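Local coordinates for protein peptidase M42 (Thaumarchaeota archaeon SCGC AB-539-E09, PDB 5DS0) that probably acts as a metal-dependent TET aminopeptidase of the M42 family, removing residues from the N termini of peptides, at residues C[62-67]-C[299-304]; C[185-190]-C[234-239]. All coordinates share one frame; numbering follows the deposited sequence.

Interaction 1: residues C[62-67]-C[299-304]. With CO (cobalt (II) ion), chain T.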
ATOM      1  N   LEU C  62     -26.169  20.853 -43.832  1.00 41.83           N
ATOM      2  CA  LEU C  62     -26.015  19.444 -43.507  1.00 41.20           C
ATOM      3  C   LEU C  62     -26.555  19.184 -42.108  1.00 41.09           C
ATOM      4  O   LEU C  62     -26.062  19.774 -41.144  1.00 41.31           O
ATOM      5  CB  LEU C  62     -24.545  19.034 -43.590  1.00 41.01           C
ATOM      6  CG  LEU C  62     -24.197  17.615 -43.137  1.00 40.35           C
ATOM      7  CD1 LEU C  62     -25.073  16.573 -43.802  1.00 40.51           C
ATOM      8  CD2 LEU C  62     -22.739  17.313 -43.422  1.00 40.87           C
HETATM    9  N   MSE C  63     -27.563  18.323 -42.007  1.00 48.43           N
HETATM   10  CA  MSE C  63     -27.996  17.802 -40.728  1.00 48.77           C
HETATM   11  C   MSE C  63     -27.560  16.381 -40.634  1.00 47.41           C
HETATM   12  O   MSE C  63     -27.772  15.609 -41.560  1.00 49.60           O
HETATM   13  CB  MSE C  63     -29.493  17.786 -40.601  1.00 51.54           C
HETATM   14  CG  MSE C  63     -30.080  19.179 -40.504  1.00 55.94           C
HETATM   15 SE   MSE C  63     -31.913  18.976 -39.800  0.85 62.33          SE
HETATM   16  CE  MSE C  63     -32.812  18.310 -41.422  1.00 62.45           C
ATOM     17  N   ALA C  64     -26.963  15.997 -39.516  1.00 45.12           N
ATOM     18  CA  ALA C  64     -26.430  14.653 -39.384  1.00 44.26           C
ATOM     19  C   ALA C  64     -26.798  14.031 -38.058  1.00 42.75           C
ATOM     20  O   ALA C  64     -26.705  14.683 -37.021  1.00 43.13           O
ATOM     21  CB  ALA C  64     -24.924  14.677 -39.532  1.00 45.06           C
ATOM     22  N   GLY C  65     -27.227  12.772 -38.104  1.00 41.53           N
ATOM     23  CA  GLY C  65     -27.418  11.955 -36.901  1.00 40.42           C
ATOM     24  C   GLY C  65     -26.964  10.541 -37.185  1.00 39.88           C
ATOM     25  O   GLY C  65     -27.380   9.954 -38.171  1.00 41.11           O
ATOM     26  N   HIS C  66     -26.086   9.995 -36.357  1.00 38.80           N
ATOM     27  CA  HIS C  66     -25.504   8.692 -36.672  1.00 38.36           C
ATOM     28  C   HIS C  66     -26.449   7.558 -36.308  1.00 37.73           C
ATOM     29  O   HIS C  66     -27.067   7.575 -35.249  1.00 37.19           O
ATOM     30  CB  HIS C  66     -24.107   8.509 -36.040  1.00 38.24           C
ATOM     31  CG  HIS C  66     -24.096   8.424 -34.544  1.00 37.33           C
ATOM     32  ND1 HIS C  66     -24.234   7.234 -33.865  1.00 36.84           N
ATOM     33  CD2 HIS C  66     -23.903   9.375 -33.599  1.00 37.21           C
ATOM     34  CE1 HIS C  66     -24.152   7.457 -32.564  1.00 36.58           C
ATOM     35  NE2 HIS C  66     -23.958   8.749 -32.376  1.00 36.85           N
ATOM     36  N   THR C  67     -26.559   6.575 -37.202  1.00 37.29           N
ATOM     37  CA  THR C  67     -27.450   5.450 -36.989  1.00 36.35           C
ATOM     38  C   THR C  67     -26.748   4.237 -36.428  1.00 35.57           C
ATOM     39  O   THR C  67     -27.401   3.242 -36.107  1.00 35.15           O
ATOM     40  CB  THR C  67     -28.115   5.028 -38.287  1.00 37.12           C
ATOM     41  OG1 THR C  67     -27.101   4.800 -39.276  1.00 38.14           O
ATOM     42  CG2 THR C  67     -29.067   6.094 -38.760  1.00 37.67           C
ATOM     43  N   GLY C 299     -17.173  13.634 -28.036  1.00 60.26           N
ATOM     44  CA  GLY C 299     -17.188  14.282 -29.351  1.00 58.74           C
ATOM     45  C   GLY C 299     -18.409  13.912 -30.177  1.00 57.07           C
ATOM     46  O   GLY C 299     -19.214  13.075 -29.759  1.00 55.50           O
ATOM     47  N   THR C 300     -18.498  14.505 -31.371  1.00 53.36           N
ATOM     48  CA  THR C 300     -19.644  14.352 -32.267  1.00 50.43           C
ATOM     49  C   THR C 300     -19.212  14.301 -33.719  1.00 47.59           C
ATOM     50  O   THR C 300     -18.077  14.631 -34.043  1.00 46.14           O
ATOM     51  CB  THR C 300     -20.603  15.545 -32.127  1.00 49.73           C
ATOM     52  OG1 THR C 300     -19.879  16.769 -32.341  1.00 52.05           O
ATOM     53  CG2 THR C 300     -21.212  15.567 -30.749  1.00 48.79           C
ATOM     54  N   ASP C 301     -20.133  13.909 -34.597  1.00 47.64           N
ATOM     55  CA  ASP C 301     -19.903  13.998 -36.040  1.00 47.68           C
ATOM     56  C   ASP C 301     -19.363  15.393 -36.423  1.00 45.49           C
ATOM     57  O   ASP C 301     -18.597  15.523 -37.392  1.00 45.46           O
ATOM     58  CB  ASP C 301     -21.200  13.763 -36.842  1.00 49.48           C
ATOM     59  CG  ASP C 301     -21.669  12.299 -36.856  1.00 51.27           C
ATOM     60  OD1 ASP C 301     -20.819  11.364 -36.956  1.00 51.84           O
ATOM     61  OD2 ASP C 301     -22.919  12.118 -36.787  1.00 52.08           O
ATOM     62  N   ALA C 302     -19.773  16.423 -35.684  1.00 42.38           N
ATOM     63  CA  ALA C 302     -19.340  17.798 -35.958  1.00 41.34           C
ATOM     64  C   ALA C 302     -17.827  17.972 -35.902  1.00 41.15           C
ATOM     65  O   ALA C 302     -17.271  18.823 -36.602  1.00 41.19           O
ATOM     66  CB  ALA C 302     -19.991  18.763 -34.992  1.00 40.34           C
ATOM     67  N   GLY C 303     -17.170  17.163 -35.079  1.00 40.97           N
ATOM     68  CA  GLY C 303     -15.726  17.166 -34.970  1.00 41.64           C
ATOM     69  C   GLY C 303     -15.022  17.013 -36.300  1.00 42.55           C
ATOM     70  O   GLY C 303     -13.944  17.579 -36.484  1.00 43.18           O
ATOM     71  N   ARG C 304     -15.635  16.261 -37.217  1.00 43.19           N
ATOM     72  CA  ARG C 304     -15.103  16.079 -38.577  1.00 44.81           C
ATOM     73  C   ARG C 304     -15.719  17.012 -39.608  1.00 43.01           C
ATOM     74  O   ARG C 304     -15.028  17.521 -40.485  1.00 42.56           O
ATOM     75  CB  ARG C 304     -15.305  14.638 -39.047  1.00 47.36           C
ATOM     76  CG  ARG C 304     -14.396  13.625 -38.393  1.00 50.30           C
ATOM     77  CD  ARG C 304     -12.920  13.912 -38.562  1.00 53.55           C
ATOM     78  NE  ARG C 304     -12.194  12.664 -38.353  1.00 59.99           N
ATOM     79  CZ  ARG C 304     -11.866  12.149 -37.165  1.00 61.93           C
ATOM     80  NH1 ARG C 304     -12.155  12.800 -36.037  1.00 59.89           N
ATOM     81  NH2 ARG C 304     -11.222  10.974 -37.105  1.00 63.48           N
TER
HETATM   82 CO    CO T 401     -23.525   9.632 -30.532  1.00 22.75          CO

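Interaction 2: residues C[185-190]-C[234-239]. With CO (cobalt (II) ion), chain T.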
ATOM      1  N   ALA C 185     -31.299  10.976 -35.935  1.00 31.86           N
ATOM      2  CA  ALA C 185     -31.722  10.630 -37.285  1.00 31.49           C
ATOM      3  C   ALA C 185     -33.227  10.777 -37.409  1.00 31.66           C
ATOM      4  O   ALA C 185     -33.730  11.261 -38.413  1.00 31.95           O
ATOM      5  CB  ALA C 185     -31.325   9.210 -37.604  1.00 31.60           C
ATOM      6  N   PHE C 186     -33.946  10.376 -36.367  1.00 31.38           N
ATOM      7  CA  PHE C 186     -35.393  10.514 -36.333  1.00 31.79           C
ATOM      8  C   PHE C 186     -35.815  11.965 -36.483  1.00 32.54           C
ATOM      9  O   PHE C 186     -36.731  12.268 -37.234  1.00 32.96           O
ATOM     10  CB  PHE C 186     -35.942   9.946 -35.025  1.00 31.62           C
ATOM     11  CG  PHE C 186     -37.424  10.132 -34.851  1.00 31.36           C
ATOM     12  CD1 PHE C 186     -38.314   9.204 -35.362  1.00 31.39           C
ATOM     13  CD2 PHE C 186     -37.915  11.217 -34.142  1.00 31.27           C
ATOM     14  CE1 PHE C 186     -39.670   9.362 -35.187  1.00 31.85           C
ATOM     15  CE2 PHE C 186     -39.269  11.382 -33.954  1.00 31.41           C
ATOM     16  CZ  PHE C 186     -40.149  10.453 -34.478  1.00 32.00           C
ATOM     17  N   VAL C 187     -35.143  12.855 -35.761  1.00 33.17           N
ATOM     18  CA  VAL C 187     -35.451  14.274 -35.818  1.00 34.00           C
ATOM     19  C   VAL C 187     -35.251  14.843 -37.212  1.00 34.76           C
ATOM     20  O   VAL C 187     -36.119  15.529 -37.726  1.00 35.29           O
ATOM     21  CB  VAL C 187     -34.576  15.062 -34.844  1.00 34.10           C
ATOM     22  CG1 VAL C 187     -34.688  16.562 -35.094  1.00 34.30           C
ATOM     23  CG2 VAL C 187     -34.992  14.760 -33.417  1.00 33.98           C
ATOM     24  N   LEU C 188     -34.106  14.579 -37.827  1.00 35.55           N
ATOM     25  CA  LEU C 188     -33.833  15.171 -39.128  1.00 37.08           C
ATOM     26  C   LEU C 188     -34.769  14.628 -40.203  1.00 38.10           C
ATOM     27  O   LEU C 188     -35.202  15.366 -41.087  1.00 38.12           O
ATOM     28  CB  LEU C 188     -32.372  15.000 -39.534  1.00 37.47           C
ATOM     29  CG  LEU C 188     -31.806  13.599 -39.768  1.00 37.93           C
ATOM     30  CD1 LEU C 188     -31.920  13.139 -41.217  1.00 38.35           C
ATOM     31  CD2 LEU C 188     -30.344  13.579 -39.342  1.00 38.29           C
HETATM   32  N   MSE C 189     -35.096  13.349 -40.113  1.00 39.36           N
HETATM   33  CA  MSE C 189     -36.067  12.750 -41.028  1.00 41.16           C
HETATM   34  C   MSE C 189     -37.443  13.346 -40.860  1.00 41.39           C
HETATM   35  O   MSE C 189     -38.127  13.607 -41.842  1.00 42.72           O
HETATM   36  CB  MSE C 189     -36.136  11.248 -40.797  1.00 42.06           C
HETATM   37  CG  MSE C 189     -34.941  10.589 -41.459  1.00 42.80           C
HETATM   38 SE   MSE C 189     -35.155   8.639 -41.397  0.81 45.35          SE
HETATM   39  CE  MSE C 189     -34.815   8.303 -39.487  1.00 44.31           C
ATOM     40  N   GLU C 190     -37.870  13.547 -39.621  1.00 40.97           N
ATOM     41  CA  GLU C 190     -39.181  14.126 -39.363  1.00 41.62           C
ATOM     42  C   GLU C 190     -39.229  15.576 -39.780  1.00 42.52           C
ATOM     43  O   GLU C 190     -40.270  16.063 -40.212  1.00 43.37           O
ATOM     44  CB  GLU C 190     -39.559  14.001 -37.886  1.00 41.57           C
ATOM     45  CG  GLU C 190     -39.992  12.596 -37.493  1.00 42.74           C
ATOM     46  CD  GLU C 190     -41.267  12.168 -38.189  1.00 44.13           C
ATOM     47  OE1 GLU C 190     -42.349  12.604 -37.743  1.00 46.49           O
ATOM     48  OE2 GLU C 190     -41.179  11.444 -39.204  1.00 43.56           O
ATOM     49  N   LEU C 234     -25.775  21.334 -38.883  1.00 36.05           N
ATOM     50  CA  LEU C 234     -26.488  21.115 -37.632  1.00 35.45           C
ATOM     51  C   LEU C 234     -26.375  19.647 -37.284  1.00 35.33           C
ATOM     52  O   LEU C 234     -26.988  18.812 -37.924  1.00 35.87           O
ATOM     53  CB  LEU C 234     -27.953  21.464 -37.770  1.00 35.67           C
ATOM     54  CG  LEU C 234     -28.296  22.849 -38.294  1.00 36.57           C
ATOM     55  CD1 LEU C 234     -29.811  22.986 -38.393  1.00 37.20           C
ATOM     56  CD2 LEU C 234     -27.711  23.936 -37.406  1.00 37.01           C
ATOM     57  N   VAL C 235     -25.563  19.320 -36.294  1.00 35.30           N
ATOM     58  CA  VAL C 235     -25.415  17.944 -35.889  1.00 34.88           C
ATOM     59  C   VAL C 235     -26.360  17.660 -34.748  1.00 35.14           C
ATOM     60  O   VAL C 235     -26.428  18.415 -33.781  1.00 35.07           O
ATOM     61  CB  VAL C 235     -23.980  17.653 -35.477  1.00 35.04           C
ATOM     62  CG1 VAL C 235     -23.878  16.279 -34.850  1.00 35.24           C
ATOM     63  CG2 VAL C 235     -23.083  17.747 -36.688  1.00 35.61           C
ATOM     64  N   LEU C 236     -27.104  16.570 -34.875  1.00 36.29           N
ATOM     65  CA  LEU C 236     -28.072  16.163 -33.861  1.00 36.99           C
ATOM     66  C   LEU C 236     -27.533  14.978 -33.117  1.00 37.36           C
ATOM     67  O   LEU C 236     -27.130  13.999 -33.725  1.00 39.75           O
ATOM     68  CB  LEU C 236     -29.381  15.794 -34.516  1.00 37.92           C
ATOM     69  CG  LEU C 236     -29.964  17.000 -35.234  1.00 38.77           C
ATOM     70  CD1 LEU C 236     -30.878  16.636 -36.394  1.00 39.92           C
ATOM     71  CD2 LEU C 236     -30.699  17.850 -34.236  1.00 38.61           C
ATOM     72  N   GLU C 237     -27.483  15.087 -31.803  1.00 37.15           N
ATOM     73  CA  GLU C 237     -26.897  14.062 -30.959  1.00 36.63           C
ATOM     74  C   GLU C 237     -27.739  13.938 -29.698  1.00 37.27           C
ATOM     75  O   GLU C 237     -28.738  14.639 -29.535  1.00 37.72           O
ATOM     76  CB  GLU C 237     -25.457  14.421 -30.578  1.00 35.65           C
ATOM     77  CG  GLU C 237     -24.354  13.663 -31.307  1.00 35.98           C
ATOM     78  CD  GLU C 237     -24.253  12.151 -31.033  1.00 35.19           C
ATOM     79  OE1 GLU C 237     -25.006  11.580 -30.233  1.00 33.75           O
ATOM     80  OE2 GLU C 237     -23.351  11.536 -31.632  1.00 35.29           O
ATOM     81  N   VAL C 238     -27.324  13.035 -28.822  1.00 36.67           N
ATOM     82  CA  VAL C 238     -27.877  12.953 -27.506  1.00 36.58           C
ATOM     83  C   VAL C 238     -26.942  13.693 -26.557  1.00 37.43           C
ATOM     84  O   VAL C 238     -25.789  13.921 -26.867  1.00 36.52           O
ATOM     85  CB  VAL C 238     -28.037  11.496 -27.054  1.00 35.91           C
ATOM     86  CG1 VAL C 238     -29.074  10.801 -27.901  1.00 36.15           C
ATOM     87  CG2 VAL C 238     -26.715  10.758 -27.106  1.00 35.23           C
ATOM     88  N   ASP C 239     -27.474  14.088 -25.410  1.00 40.03           N
ATOM     89  CA  ASP C 239     -26.698  14.709 -24.355  1.00 42.52           C
ATOM     90  C   ASP C 239     -26.840  13.804 -23.156  1.00 43.19           C
ATOM     91  O   ASP C 239     -27.912  13.218 -22.941  1.00 44.53           O
ATOM     92  CB  ASP C 239     -27.270  16.094 -24.019  1.00 45.45           C
ATOM     93  CG  ASP C 239     -26.193  17.162 -23.852  1.00 47.81           C
ATOM     94  OD1 ASP C 239     -25.124  16.864 -23.258  1.00 50.84           O
ATOM     95  OD2 ASP C 239     -26.435  18.313 -24.305  1.00 47.00           O
TER
HETATM   96 CO    CO T 401     -23.525   9.632 -30.532  1.00 22.75          CO

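Interaction 1: residues C[62-67]-C[299-304]
Asp301 reaches across to strand 60-66 with one corner of its carboxylate: OD2 is the atom that meets Ala64, Gly65 and His66. Asp301 OD2 comes to 4.3 Å from Ala64 CB, whose methyl points toward the 299-304 segment. Farther along the strand Asp301 OD2 lies 3.9 Å from His66 CB, near the plane of the imidazole and at its edge. With CG anti to its own carbonyl carbon (chi1 -73°), Asp301 extends from the turn that leads into the helix toward the strand.

The carboxylate does not bond to this strand. Asp301 OD2 is 3.8 Å from His66 N; it is instead hydrogen-bonded to Thr211 OG1 of strand 205-211, and His66 N is hydrogen-bonded to Asp181 OD2. The two segments therefore meet through buried, mainly van der Waals contacts around a carboxylate with a polar partner on a third segment.

The His66 ring carries NE2 past this oxygen to the metal, with Asp301 OD2 left beside the edge of the ring. CG of His66 sits between the backbone N and the carbonyl carbon (chi1 68°), and His66 NE2 binds cobalt at 2.1 Å while ND1 is hydrogen-bonded to Asp68 O. The ring is thus held at both nitrogens, which fixes its rotation. His66 NE2 remains 5.6 Å from Asp301 OD2, so the carboxylate packs beside a metal ligand without bonding to it; any effect of its charge on the imidazole is probably small.

At the start of the turn, Thr300 OG1 weakly caps Ala302 N. Asp180 and Glu237 bind the same cobalt, and Glu214 also belongs to this site. A histidine carried by strand 60-66, which runs parallel to its neighbours 205-211 and 232-240, feeding one ion of a two-metal centre bridged by Asp180, is characteristic of M42 aminopeptidases.

Interaction 2: residues C[185-190]-C[234-239]
Leu236 of strand 232-240 places one methyl, CD1, against two neighbouring residues of helix 179-197. Leu236 CD1 lies 3.8 Å from Leu188 CB and 4.0 Å from Val187 CG1, so it is the foremost branch of the strand side chain that meets both. Leu236 and Val187 approach at a slant rather than alongside each other. Val187 presents CG1, the branch anti to its backbone N (chi1 169°), while Leu188 offers its CB and sends CD2 on to strand 60-66 at Gly65.

One shell out, the same apolar layer continues. Leu236 also packs on Ile317 and Val187 on Ile319, both from strand 314-322, and helix 333-349 closes on Val187 with Ile340 and Val343. Within helix 179-197 the backbone bond from Met189 N to Ala185 O, 3.0 Å long, spans the turn that carries Val187 and Leu188. Helix 2-15 packs on this helix through Phe186.

The side chain of the next strand residue, Glu237, leaves the strand away from the helix, and a bend at chi2 (-66°) brings its carboxylate to the metal. Both oxygens grip cobalt, Glu237 OE2 at 2.2 Å and Glu237 OE1 at 2.5 Å. Glu237 OE1 also accepts from Val238 N at 3.1 Å, through the lone pair turned away from OE2 and with an N-H...O angle of 158°. This bond ties the carboxylate to its own backbone and helps set its rotation.

The contact between helix and strand is wholly apolar and carries no directional bonds. Its chemistry implies that the core seats one face of the strand, while orientation of the metal-binding group on the opposite face is probably set largely by the cobalt and by the Val238 N-H.

In the fold
From the N terminus, strand 60-66 comes first and finds its partner, 299-304, only after 231 intervening residues; interaction 1 thus closes a long loop. Helix 179-197 and strand 232-240 both fall within that loop, and interaction 2 joins them across 43 residues, so the two contacts nest rather than cross. They meet in the mixed sheet, where strands 60-66 and 232-240 run side by side and parallel, with Leu62 O to Leu234 N at 2.8 Å a probable hydrogen bond. Interaction 2 adds a helix to one face of this sheet, interaction 1 the 299-304 turn to the other. Both strands lead to the same cobalt ion.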